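Side-chain contact in PHO85 cyclin-10 (Saccharomyces cerevisiae, PDB 4KRD), which partners the cyclin-dependent kinase Pho85, directing it to phosphorylate and negatively regulate glycogen synthase Gsy2: residues Ala85-Arg90 and Glu132-Ile137. Residues are numbered along the deposited sequence; the frame is centred on the assembly and turned at random.
Sequences ADFLKR and EVHRMI
Phe87 reaches across to His134 and Ile137 and joins two helices of the cyclin fold, 84-95 and 130-148. Their short segments run almost parallel, at 18°, and their axes approach to 11.0 Å, so side chains alone bridge the gap. Phe87 points its CB toward the partner helix and holds CG anti to the backbone N (chi1 -174°), which extends the phenyl ring into the interface. The outer end of the imidazole of His134, a side chain likewise swung anti to its own N, sits over one face of the phenyl, above its centre. The ring centroids are 4.2 Å apart and the planes inclined at 34°; Met76 and Pro80, from the loop ahead of helix 84-95, also touch the histidine. Nearly one turn further along helix 130-148, Ile137 touches both Phe87 and Leu88 through its gamma branch, with CG2 4.0 Å from Phe87 CD2. No hydrogen bond links the segments; their contact is buried and rests on van der Waals packing. Phe43 and Ile47 of helix 36-54 continue this apolar layer, against Leu88 and Ile137 respectively. Leu88 does not aim its CB directly across, yet its CD2 methyl closes to 3.9 Å from Ile137 CG2.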
ATOM      1  N   ALA B  85     -12.322  23.035 -16.758  1.00 48.08           N
ATOM      2  CA  ALA B  85     -11.031  23.114 -17.433  1.00 49.31           C
ATOM      3  C   ALA B  85     -10.105  24.109 -16.740  1.00 51.32           C
ATOM      4  O   ALA B  85      -8.927  23.828 -16.539  1.00 51.88           O
ATOM      5  CB  ALA B  85     -11.213  23.475 -18.895  1.00 55.59           C
ATOM      6  N   ASP B  86     -10.645  25.265 -16.359  1.00 48.94           N
ATOM      7  CA  ASP B  86      -9.839  26.297 -15.713  1.00 48.40           C
ATOM      8  C   ASP B  86      -9.463  25.904 -14.283  1.00 46.77           C
ATOM      9  O   ASP B  86      -8.393  26.260 -13.795  1.00 46.12           O
ATOM     10  CB  ASP B  86     -10.575  27.643 -15.697  1.00 52.72           C
ATOM     11  CG  ASP B  86     -10.766  28.233 -17.092  1.00 60.56           C
ATOM     12  OD1 ASP B  86      -9.997  27.876 -18.010  1.00 58.51           O
ATOM     13  OD2 ASP B  86     -11.691  29.061 -17.265  1.00 61.69           O
ATOM     14  N   PHE B  87     -10.356  25.188 -13.610  1.00 49.02           N
ATOM     15  CA  PHE B  87     -10.099  24.732 -12.252  1.00 46.75           C
ATOM     16  C   PHE B  87      -8.937  23.747 -12.270  1.00 43.95           C
ATOM     17  O   PHE B  87      -8.038  23.797 -11.427  1.00 45.96           O
ATOM     18  CB  PHE B  87     -11.347  24.078 -11.672  1.00 44.56           C
ATOM     19  CG  PHE B  87     -11.223  23.707 -10.224  1.00 44.94           C
ATOM     20  CD1 PHE B  87     -10.727  24.619  -9.303  1.00 47.96           C
ATOM     21  CD2 PHE B  87     -11.637  22.455  -9.776  1.00 42.10           C
ATOM     22  CE1 PHE B  87     -10.620  24.291  -7.955  1.00 47.47           C
ATOM     23  CE2 PHE B  87     -11.542  22.114  -8.433  1.00 43.26           C
ATOM     24  CZ  PHE B  87     -11.024  23.038  -7.515  1.00 44.10           C
ATOM     25  N   LEU B  88      -8.960  22.857 -13.253  1.00 45.50           N
ATOM     26  CA  LEU B  88      -7.891  21.892 -13.433  1.00 45.56           C
ATOM     27  C   LEU B  88      -6.564  22.578 -13.758  1.00 51.73           C
ATOM     28  O   LEU B  88      -5.514  22.136 -13.303  1.00 48.88           O
ATOM     29  CB  LEU B  88      -8.268  20.869 -14.506  1.00 46.20           C
ATOM     30  CG  LEU B  88      -9.183  19.735 -14.038  1.00 45.68           C
ATOM     31  CD1 LEU B  88      -9.768  18.968 -15.219  1.00 41.90           C
ATOM     32  CD2 LEU B  88      -8.402  18.804 -13.100  1.00 42.47           C
ATOM     33  N   LYS B  89      -6.614  23.657 -14.540  1.00 47.95           N
ATOM     34  CA  LYS B  89      -5.417  24.453 -14.823  1.00 45.96           C
ATOM     35  C   LYS B  89      -4.870  25.050 -13.540  1.00 42.16           C
ATOM     36  O   LYS B  89      -3.661  25.015 -13.292  1.00 48.74           O
ATOM     37  CB  LYS B  89      -5.726  25.602 -15.795  1.00 51.52           C
ATOM     38  CG  LYS B  89      -6.106  25.181 -17.201  1.00 60.51           C
ATOM     39  CD  LYS B  89      -6.793  26.322 -17.963  1.00 66.87           C
ATOM     40  CE  LYS B  89      -7.261  25.874 -19.350  1.00 67.82           C
ATOM     41  NZ  LYS B  89      -8.290  26.790 -19.919  1.00 68.07           N
ATOM     42  N   ARG B  90      -5.761  25.625 -12.735  1.00 46.12           N
ATOM     43  CA  ARG B  90      -5.352  26.214 -11.465  1.00 51.59           C
ATOM     44  C   ARG B  90      -4.679  25.186 -10.545  1.00 50.58           C
ATOM     45  O   ARG B  90      -3.652  25.474  -9.937  1.00 50.15           O
ATOM     46  CB  ARG B  90      -6.532  26.893 -10.760  1.00 50.47           C
ATOM     47  CG  ARG B  90      -6.235  27.290  -9.319  1.00 55.15           C
ATOM     48  CD  ARG B  90      -7.349  28.111  -8.687  1.00 57.63           C
ATOM     49  NE  ARG B  90      -7.138  28.258  -7.247  1.00 59.54           N
ATOM     50  CZ  ARG B  90      -6.325  29.154  -6.691  1.00 69.61           C
ATOM     51  NH1 ARG B  90      -5.642  30.002  -7.453  1.00 68.15           N
ATOM     52  NH2 ARG B  90      -6.192  29.201  -5.371  1.00 59.69           N
ATOM     53  N   GLU B 132     -22.191  18.230  -9.330  1.00 40.20           N
ATOM     54  CA  GLU B 132     -21.334  17.309  -8.558  1.00 36.19           C
ATOM     55  C   GLU B 132     -19.897  17.321  -9.054  1.00 36.19           C
ATOM     56  O   GLU B 132     -18.992  16.809  -8.375  1.00 33.26           O
ATOM     57  CB  GLU B 132     -21.915  15.891  -8.597  1.00 33.10           C
ATOM     58  CG  GLU B 132     -23.230  15.781  -7.809  1.00 37.32           C
ATOM     59  CD  GLU B 132     -24.138  14.636  -8.248  1.00 42.74           C
ATOM     60  OE1 GLU B 132     -23.799  13.914  -9.210  1.00 38.45           O
ATOM     61  OE2 GLU B 132     -25.208  14.463  -7.620  1.00 45.11           O
ATOM     62  N   VAL B 133     -19.672  17.934 -10.217  1.00 35.08           N
ATOM     63  CA  VAL B 133     -18.372  17.843 -10.885  1.00 35.45           C
ATOM     64  C   VAL B 133     -17.207  18.527 -10.156  1.00 39.57           C
ATOM     65  O   VAL B 133     -16.117  17.953 -10.035  1.00 39.93           O
ATOM     66  CB  VAL B 133     -18.430  18.350 -12.337  1.00 37.44           C
ATOM     67  CG1 VAL B 133     -17.019  18.517 -12.893  1.00 36.17           C
ATOM     68  CG2 VAL B 133     -19.267  17.394 -13.195  1.00 38.84           C
ATOM     69  N   HIS B 134     -17.435  19.743  -9.668  1.00 35.19           N
ATOM     70  CA  HIS B 134     -16.367  20.522  -9.041  1.00 37.70           C
ATOM     71  C   HIS B 134     -15.765  19.813  -7.813  1.00 33.77           C
ATOM     72  O   HIS B 134     -14.542  19.689  -7.676  1.00 38.77           O
ATOM     73  CB  HIS B 134     -16.911  21.900  -8.655  1.00 41.33           C
ATOM     74  CG  HIS B 134     -15.868  22.849  -8.157  1.00 46.88           C
ATOM     75  ND1 HIS B 134     -15.753  23.199  -6.827  1.00 48.26           N
ATOM     76  CD2 HIS B 134     -14.889  23.520  -8.807  1.00 48.37           C
ATOM     77  CE1 HIS B 134     -14.752  24.048  -6.681  1.00 47.18           C
ATOM     78  NE2 HIS B 134     -14.207  24.256  -7.867  1.00 46.72           N
ATOM     79  N   ARG B 135     -16.633  19.344  -6.927  1.00 33.88           N
ATOM     80  CA  ARG B 135     -16.188  18.672  -5.712  1.00 37.96           C
ATOM     81  C   ARG B 135     -15.643  17.277  -6.008  1.00 35.05           C
ATOM     82  O   ARG B 135     -14.789  16.780  -5.277  1.00 32.28           O
ATOM     83  CB  ARG B 135     -17.324  18.602  -4.686  1.00 34.67           C
ATOM     84  CG  ARG B 135     -17.658  19.958  -4.062  1.00 38.32           C
ATOM     85  CD  ARG B 135     -18.743  19.820  -3.002  1.00 41.88           C
ATOM     86  NE  ARG B 135     -19.007  21.087  -2.328  1.00 40.27           N
ATOM     87  CZ  ARG B 135     -19.831  21.229  -1.300  1.00 42.03           C
ATOM     88  NH1 ARG B 135     -20.476  20.179  -0.808  1.00 41.85           N
ATOM     89  NH2 ARG B 135     -20.001  22.425  -0.753  1.00 50.98           N
ATOM     90  N   MET B 136     -16.151  16.649  -7.068  1.00 36.74           N
ATOM     91  CA  MET B 136     -15.644  15.348  -7.505  1.00 36.91           C
ATOM     92  C   MET B 136     -14.193  15.440  -7.974  1.00 36.13           C
ATOM     93  O   MET B 136     -13.378  14.563  -7.690  1.00 35.60           O
ATOM     94  CB  MET B 136     -16.524  14.782  -8.619  1.00 39.51           C
ATOM     95  CG  MET B 136     -16.101  13.406  -9.123  1.00 45.86           C
ATOM     96  SD  MET B 136     -16.244  12.088  -7.887  1.00 48.02           S
ATOM     97  CE  MET B 136     -18.008  12.116  -7.571  1.00 39.11           C
ATOM     98  N   ILE B 137     -13.879  16.499  -8.708  1.00 29.48           N
ATOM     99  CA  ILE B 137     -12.516  16.749  -9.171  1.00 33.01           C
ATOM    100  C   ILE B 137     -11.558  16.921  -7.999  1.00 31.95           C
ATOM    101  O   ILE B 137     -10.482  16.331  -7.969  1.00 35.78           O
ATOM    102  CB  ILE B 137     -12.462  17.997 -10.079  1.00 35.84           C
ATOM    103  CG1 ILE B 137     -13.079  17.670 -11.442  1.00 36.57           C
ATOM    104  CG2 ILE B 137     -11.039  18.482 -10.247  1.00 35.12           C
ATOM    105  CD1 ILE B 137     -13.376  18.899 -12.299  1.00 38.78           C
TER